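Local coordinates for protein COBE (Pseudomonas aeruginosa, PDB 2W6K) that takes part in the biosynthesis of cobalamin (vitamin B12), in a step not firmly defined, at residues Pro9-Gly21 with Glu44-Asp56. Numbering follows the deposited sequence.
Sequences PSLLIAGIGCRRG and ELDALASIDGKRD
Ala-14 CB, a small methyl, meets two leucine branches: CD2 of Leu-45 at 3.9 Å and CD2 of Leu-48. A residue this short suits a spot where Leu-48 of the neighbouring parallel strand and Leu-45, three residues earlier, both lean in. Leu-48 CD2 also meets Ile-16 CD1, while Leu-12 lays its CG against Leu-45 CD2. On the other face, Ile-13 straddles two alanines, CD1 resting on Ala-47 CB (3.8 Å) and CG2 on Ala-49 CB; here the isoleucine is the bump and the alanines the hollow. Gly-15 adds no bulk beside Ala-49, and its CA comes within 3.3 Å of Ala-49 O.

Polar side chains continue the pairing past the regular backbone bonds. Asp-46 accepts the N-H of Leu-12 on the anti lone pair of OD2 (2.8 Å), and its own N returns a bond to Leu-12 O. With OG anti to the backbone N (chi1 -167°), Ser-50 reaches Ile-16 O at 2.7 Å. Beyond, the chain of Arg-55, bent at chi2 and chi3, brings NH2 to Cys-18 O at 2.7 Å, near the guanidinium plane; Glu-57 pairs with its NH1.

These are the two strands of a right-handed beta-alpha-beta crossover through helix 24-37. That helix and helix 58-67 pack on the Ala-14 and Leu-48 face, helix 102-115 on the Ile-13 and Ala-49 face, and strand 131-138 runs antiparallel along the far edge of 12-18.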
ATOM      1  N   PRO A   9       7.696 -13.007  -9.027  1.00 39.60           N
ATOM      2  CA  PRO A   9       6.335 -12.795  -8.602  1.00 38.39           C
ATOM      3  C   PRO A   9       6.210 -11.270  -8.708  1.00 36.83           C
ATOM      4  O   PRO A   9       6.698 -10.547  -7.841  1.00 37.58           O
ATOM      5  CB  PRO A   9       6.344 -13.258  -7.138  1.00 38.61           C
ATOM      6  CG  PRO A   9       7.577 -14.125  -7.009  1.00 39.00           C
ATOM      7  CD  PRO A   9       8.556 -13.457  -7.918  1.00 39.93           C
ATOM      8  N   SER A  10       5.645 -10.796  -9.814  1.00 34.56           N
ATOM      9  CA  SER A  10       5.567  -9.362 -10.092  1.00 32.07           C
ATOM     10  C   SER A  10       4.522  -8.703  -9.207  1.00 29.86           C
ATOM     11  O   SER A  10       3.477  -8.244  -9.687  1.00 30.27           O
ATOM     12  CB  SER A  10       5.203  -9.135 -11.553  1.00 32.73           C
ATOM     13  OG  SER A  10       4.029  -9.863 -11.870  1.00 34.65           O
ATOM     14  N   LEU A  11       4.796  -8.615  -7.918  1.00 25.86           N
ATOM     15  CA  LEU A  11       3.732  -8.172  -7.048  1.00 22.45           C
ATOM     16  C   LEU A  11       3.562  -6.670  -6.990  1.00 18.70           C
ATOM     17  O   LEU A  11       4.523  -5.906  -7.076  1.00 18.18           O
ATOM     18  CB  LEU A  11       3.789  -8.807  -5.668  1.00 24.22           C
ATOM     19  CG  LEU A  11       4.910  -8.734  -4.676  1.00 26.74           C
ATOM     20  CD1 LEU A  11       4.706  -7.556  -3.757  1.00 27.54           C
ATOM     21  CD2 LEU A  11       4.841 -10.029  -3.901  1.00 29.77           C
ATOM     22  N   LEU A  12       2.310  -6.270  -6.850  1.00 14.86           N
ATOM     23  CA  LEU A  12       1.967  -4.866  -6.826  1.00 11.31           C
ATOM     24  C   LEU A  12       1.047  -4.676  -5.631  1.00 11.25           C
ATOM     25  O   LEU A  12      -0.015  -5.325  -5.538  1.00 10.19           O
ATOM     26  CB  LEU A  12       1.229  -4.520  -8.101  1.00 11.46           C
ATOM     27  CG  LEU A  12       0.732  -3.069  -8.163  1.00  9.54           C
ATOM     28  CD1 LEU A  12       1.896  -2.065  -8.205  1.00 12.07           C
ATOM     29  CD2 LEU A  12      -0.184  -2.939  -9.386  1.00 11.77           C
ATOM     30  N   ILE A  13       1.457  -3.788  -4.728  1.00  9.93           N
ATOM     31  CA  ILE A  13       0.740  -3.567  -3.481  1.00  9.31           C
ATOM     32  C   ILE A  13       0.253  -2.135  -3.418  1.00  9.18           C
ATOM     33  O   ILE A  13       1.012  -1.232  -3.739  1.00  9.17           O
ATOM     34  CB  ILE A  13       1.650  -3.786  -2.270  1.00  9.20           C
ATOM     35  CG1 ILE A  13       2.245  -5.218  -2.248  1.00 10.34           C
ATOM     36  CG2 ILE A  13       0.921  -3.489  -0.951  1.00  9.11           C
ATOM     37  CD1 ILE A  13       1.184  -6.316  -2.213  1.00 11.67           C
ATOM     38  N   ALA A  14      -0.976  -1.942  -2.956  1.00  8.28           N
ATOM     39  CA  ALA A  14      -1.458  -0.562  -2.713  1.00  7.81           C
ATOM     40  C   ALA A  14      -1.554  -0.336  -1.219  1.00  8.13           C
ATOM     41  O   ALA A  14      -2.276  -1.069  -0.559  1.00  8.31           O
ATOM     42  CB  ALA A  14      -2.811  -0.351  -3.343  1.00  8.48           C
ATOM     43  N   GLY A  15      -0.860   0.693  -0.703  1.00  6.70           N
ATOM     44  CA  GLY A  15      -0.946   1.074   0.698  1.00  7.34           C
ATOM     45  C   GLY A  15      -1.945   2.207   0.820  1.00  6.84           C
ATOM     46  O   GLY A  15      -2.018   3.078  -0.066  1.00  8.31           O
ATOM     47  N   ILE A  16      -2.759   2.177   1.870  1.00  6.39           N
ATOM     48  CA  ILE A  16      -3.857   3.152   1.983  1.00  7.71           C
ATOM     49  C   ILE A  16      -3.914   3.700   3.399  1.00  9.13           C
ATOM     50  O   ILE A  16      -3.860   2.934   4.353  1.00  8.63           O
ATOM     51  CB  ILE A  16      -5.233   2.490   1.657  1.00  8.52           C
ATOM     52  CG1 ILE A  16      -5.233   1.940   0.225  1.00  7.52           C
ATOM     53  CG2 ILE A  16      -6.403   3.533   1.890  1.00  8.68           C
ATOM     54  CD1 ILE A  16      -6.563   1.253  -0.255  1.00 10.73           C
ATOM     55  N   GLY A  17      -4.064   5.025   3.514  1.00  9.99           N
ATOM     56  CA  GLY A  17      -4.291   5.703   4.796  1.00 11.78           C
ATOM     57  C   GLY A  17      -5.461   6.628   4.557  1.00 12.88           C
ATOM     58  O   GLY A  17      -5.558   7.234   3.476  1.00 12.61           O
ATOM     59  N   CYS A  18      -6.412   6.691   5.494  1.00 13.04           N
ATOM     60  CA  CYS A  18      -7.632   7.463   5.217  1.00 15.31           C
ATOM     61  C   CYS A  18      -8.300   7.943   6.494  1.00 16.34           C
ATOM     62  O   CYS A  18      -8.035   7.391   7.567  1.00 17.03           O
ATOM     63  CB  CYS A  18      -8.616   6.665   4.343  1.00 13.93           C
ATOM     64  SG  CYS A  18      -9.286   5.161   5.130  1.00 16.67           S
ATOM     65  N   ARG A  19      -9.134   8.972   6.354  1.00 18.25           N
ATOM     66  CA  ARG A  19      -9.955   9.496   7.441  1.00 19.07           C
ATOM     67  C   ARG A  19     -11.024   8.490   7.849  1.00 19.02           C
ATOM     68  O   ARG A  19     -11.442   7.651   7.048  1.00 19.14           O
ATOM     69  CB  ARG A  19     -10.618  10.829   7.035  1.00 18.91           C
ATOM     70  CG  ARG A  19      -9.631  11.916   6.598  1.00 21.49           C
ATOM     71  CD  ARG A  19      -8.855  12.462   7.795  1.00 27.03           C
ATOM     72  NE  ARG A  19      -8.222  13.758   7.518  1.00 29.98           N
ATOM     73  CZ  ARG A  19      -7.814  14.610   8.456  1.00 31.23           C
ATOM     74  NH1 ARG A  19      -7.975  14.330   9.747  1.00 32.70           N
ATOM     75  NH2 ARG A  19      -7.245  15.751   8.103  1.00 31.09           N
ATOM     76  N   ARG A  20     -11.434   8.567   9.117  1.00 18.92           N
ATOM     77  CA  ARG A  20     -12.541   7.797   9.646  1.00 18.32           C
ATOM     78  C   ARG A  20     -13.775   7.932   8.753  1.00 17.19           C
ATOM     79  O   ARG A  20     -14.135   9.045   8.312  1.00 17.79           O
ATOM     80  CB  ARG A  20     -12.838   8.255  11.081  1.00 18.99           C
ATOM     81  CG  ARG A  20     -13.617   7.300  11.925  1.00 21.41           C
ATOM     82  CD  ARG A  20     -13.336   7.613  13.407  1.00 25.27           C
ATOM     83  NE  ARG A  20     -13.098   6.402  14.198  0.70 28.72           N
ATOM     84  CZ  ARG A  20     -12.083   6.211  15.041  0.70 28.40           C
ATOM     85  NH1 ARG A  20     -11.166   7.151  15.243  0.70 29.88           N
ATOM     86  NH2 ARG A  20     -11.990   5.060  15.693  0.70 30.46           N
ATOM     87  N   GLY A  21     -14.408   6.802   8.456  1.00 15.48           N
ATOM     88  CA  GLY A  21     -15.638   6.792   7.675  1.00 15.31           C
ATOM     89  C   GLY A  21     -15.489   6.827   6.159  1.00 16.18           C
ATOM     90  O   GLY A  21     -16.502   6.836   5.449  1.00 16.31           O
ATOM     91  N   GLU A  44      -4.220  -5.967 -11.783  1.00 14.42           N
ATOM     92  CA  GLU A  44      -2.842  -6.277 -11.465  1.00 14.41           C
ATOM     93  C   GLU A  44      -2.510  -6.231  -9.978  1.00 13.55           C
ATOM     94  O   GLU A  44      -1.482  -6.750  -9.554  1.00 15.05           O
ATOM     95  CB  GLU A  44      -1.915  -5.310 -12.196  1.00 14.39           C
ATOM     96  CG  GLU A  44      -1.968  -5.472 -13.688  1.00 17.32           C
ATOM     97  CD  GLU A  44      -0.974  -4.567 -14.332  1.00 19.95           C
ATOM     98  OE1 GLU A  44      -1.383  -3.506 -14.844  1.00 20.67           O
ATOM     99  OE2 GLU A  44       0.211  -4.924 -14.272  1.00 24.06           O
ATOM    100  N   LEU A  45      -3.348  -5.563  -9.192  1.00 13.99           N
ATOM    101  CA  LEU A  45      -3.107  -5.502  -7.749  1.00 14.53           C
ATOM    102  C   LEU A  45      -3.129  -6.869  -7.112  1.00 14.22           C
ATOM    103  O   LEU A  45      -4.051  -7.640  -7.359  1.00 14.50           O
ATOM    104  CB  LEU A  45      -4.233  -4.725  -7.071  1.00 14.69           C
ATOM    105  CG  LEU A  45      -4.171  -3.245  -6.822  1.00 18.09           C
ATOM    106  CD1 LEU A  45      -5.256  -2.947  -5.794  1.00 18.13           C
ATOM    107  CD2 LEU A  45      -2.791  -2.813  -6.312  1.00 15.86           C
ATOM    108  N   ASP A  46      -2.170  -7.133  -6.237  1.00 13.67           N
ATOM    109  CA  ASP A  46      -2.142  -8.349  -5.435  1.00 14.03           C
ATOM    110  C   ASP A  46      -2.788  -8.212  -4.054  1.00 12.98           C
ATOM    111  O   ASP A  46      -3.402  -9.159  -3.566  1.00 13.86           O
ATOM    112  CB  ASP A  46      -0.729  -8.854  -5.308  1.00 14.77           C
ATOM    113  CG  ASP A  46      -0.169  -9.289  -6.643  1.00 17.56           C
ATOM    114  OD1 ASP A  46      -0.575 -10.370  -7.129  1.00 21.76           O
ATOM    115  OD2 ASP A  46       0.646  -8.550  -7.211  1.00 18.17           O
ATOM    116  N   ALA A  47      -2.635  -7.057  -3.405  1.00 11.09           N
ATOM    117  CA  ALA A  47      -3.155  -6.910  -2.038  1.00 10.47           C
ATOM    118  C   ALA A  47      -3.230  -5.446  -1.665  1.00  9.40           C
ATOM    119  O   ALA A  47      -2.580  -4.615  -2.302  1.00 11.18           O
ATOM    120  CB  ALA A  47      -2.242  -7.604  -1.070  1.00 10.81           C
ATOM    121  N   LEU A  48      -3.970  -5.161  -0.595  1.00  8.30           N
ATOM    122  CA  LEU A  48      -4.009  -3.813  -0.051  1.00  7.36           C
ATOM    123  C   LEU A  48      -3.304  -3.870   1.304  1.00  7.65           C
ATOM    124  O   LEU A  48      -3.267  -4.931   1.947  1.00  7.18           O
ATOM    125  CB  LEU A  48      -5.438  -3.349   0.194  1.00  8.73           C
ATOM    126  CG  LEU A  48      -6.441  -3.422  -0.965  1.00  8.62           C
ATOM    127  CD1 LEU A  48      -7.764  -3.117  -0.398  1.00 12.12           C
ATOM    128  CD2 LEU A  48      -6.030  -2.397  -2.040  1.00 11.23           C
ATOM    129  N   ALA A  49      -2.720  -2.750   1.726  1.00  7.47           N
ATOM    130  CA  ALA A  49      -2.023  -2.712   3.019  1.00  7.29           C
ATOM    131  C   ALA A  49      -2.373  -1.445   3.756  1.00  8.02           C
ATOM    132  O   ALA A  49      -2.534  -0.411   3.138  1.00  8.31           O
ATOM    133  CB  ALA A  49      -0.508  -2.774   2.832  1.00  8.98           C
ATOM    134  N   SER A  50      -2.481  -1.540   5.083  1.00  8.26           N
ATOM    135  CA  SER A  50      -2.648  -0.340   5.900  1.00  7.05           C
ATOM    136  C   SER A  50      -2.087  -0.598   7.280  1.00  7.59           C
ATOM    137  O   SER A  50      -1.419  -1.580   7.516  1.00  8.52           O
ATOM    138  CB  SER A  50      -4.128   0.113   5.967  1.00  7.10           C
ATOM    139  OG  SER A  50      -4.239   1.424   6.505  1.00  9.70           O
ATOM    140  N   ILE A  51      -2.292   0.360   8.159  1.00  8.13           N
ATOM    141  CA  ILE A  51      -1.788   0.219   9.528  1.00  9.67           C
ATOM    142  C   ILE A  51      -2.824  -0.424  10.445  1.00 10.59           C
ATOM    143  O   ILE A  51      -4.027  -0.195  10.321  1.00 11.32           O
ATOM    144  CB  ILE A  51      -1.317   1.585  10.075  1.00  8.75           C
ATOM    145  CG1 ILE A  51      -0.487   1.395  11.354  1.00 10.25           C
ATOM    146  CG2 ILE A  51      -2.464   2.510  10.302  1.00  9.64           C
ATOM    147  CD1 ILE A  51       0.335   2.668  11.710  1.00 10.52           C
ATOM    148  N   ASP A  52      -2.340  -1.227  11.389  1.00 12.90           N
ATOM    149  CA  ASP A  52      -3.205  -1.863  12.331  1.00 15.41           C
ATOM    150  C   ASP A  52      -3.363  -0.900  13.474  1.00 17.72           C
ATOM    151  O   ASP A  52      -2.484  -0.059  13.727  1.00 17.38           O
ATOM    152  CB  ASP A  52      -2.626  -3.196  12.835  1.00 16.65           C
ATOM    153  CG  ASP A  52      -3.708  -4.144  13.299  1.00 18.87           C
ATOM    154  OD1 ASP A  52      -4.912  -3.782  13.236  1.00 20.00           O
ATOM    155  OD2 ASP A  52      -3.370  -5.255  13.714  1.00 21.20           O
ATOM    156  N   GLY A  53      -4.492  -1.003  14.160  1.00 19.69           N
ATOM    157  CA  GLY A  53      -4.692  -0.163  15.343  1.00 22.29           C
ATOM    158  C   GLY A  53      -6.073  -0.418  15.855  1.00 23.78           C
ATOM    159  O   GLY A  53      -6.687  -1.430  15.517  1.00 23.98           O
ATOM    160  N   LYS A  54      -6.578   0.486  16.678  1.00 25.92           N
ATOM    161  CA  LYS A  54      -7.846   0.150  17.301  1.00 28.18           C
ATOM    162  C   LYS A  54      -9.136   0.550  16.578  1.00 28.32           C
ATOM    163  O   LYS A  54     -10.171  -0.092  16.788  1.00 29.09           O
ATOM    164  CB  LYS A  54      -7.825   0.339  18.817  1.00 28.72           C
ATOM    165  CG  LYS A  54      -7.360  -0.979  19.454  1.00 31.35           C
ATOM    166  CD  LYS A  54      -7.513  -1.024  20.949  1.00 35.05           C
ATOM    167  CE  LYS A  54      -6.159  -1.067  21.621  1.00 36.01           C
ATOM    168  NZ  LYS A  54      -6.349  -1.149  23.092  1.00 37.26           N
ATOM    169  N   ARG A  55      -9.050   1.521  15.665  1.00 28.50           N
ATOM    170  CA  ARG A  55     -10.205   1.886  14.819  1.00 28.35           C
ATOM    171  C   ARG A  55     -10.692   0.708  13.954  1.00 28.00           C
ATOM    172  O   ARG A  55      -9.885  -0.045  13.406  1.00 28.39           O
ATOM    173  CB  ARG A  55      -9.881   3.097  13.929  1.00 28.76           C
ATOM    174  CG  ARG A  55      -8.765   2.869  12.923  1.00 29.75           C
ATOM    175  CD  ARG A  55      -9.219   3.194  11.503  1.00 30.89           C
ATOM    176  NE  ARG A  55      -9.234   4.617  11.219  1.00 28.22           N
ATOM    177  CZ  ARG A  55      -8.952   5.170  10.039  1.00 25.00           C
ATOM    178  NH1 ARG A  55      -8.621   4.432   8.977  1.00 25.23           N
ATOM    179  NH2 ARG A  55      -9.000   6.488   9.930  1.00 23.80           N
ATOM    180  N   ASP A  56     -12.009   0.559  13.826  1.00 27.03           N
ATOM    181  CA  ASP A  56     -12.574  -0.448  12.931  1.00 25.92           C
ATOM    182  C   ASP A  56     -12.336   0.013  11.499  1.00 24.01           C
ATOM    183  O   ASP A  56     -12.287   1.208  11.240  1.00 22.98           O
ATOM    184  CB  ASP A  56     -14.077  -0.584  13.163  1.00 27.06           C
ATOM    185  CG  ASP A  56     -14.626  -1.929  12.700  0.70 28.07           C
ATOM    186  OD1 ASP A  56     -13.847  -2.762  12.186  0.70 29.99           O
ATOM    187  OD2 ASP A  56     -15.844  -2.164  12.865  0.70 30.98           O
TER
HETATM  188  O   HOH W   1       0.834  -7.967 -10.218  1.00 30.80           O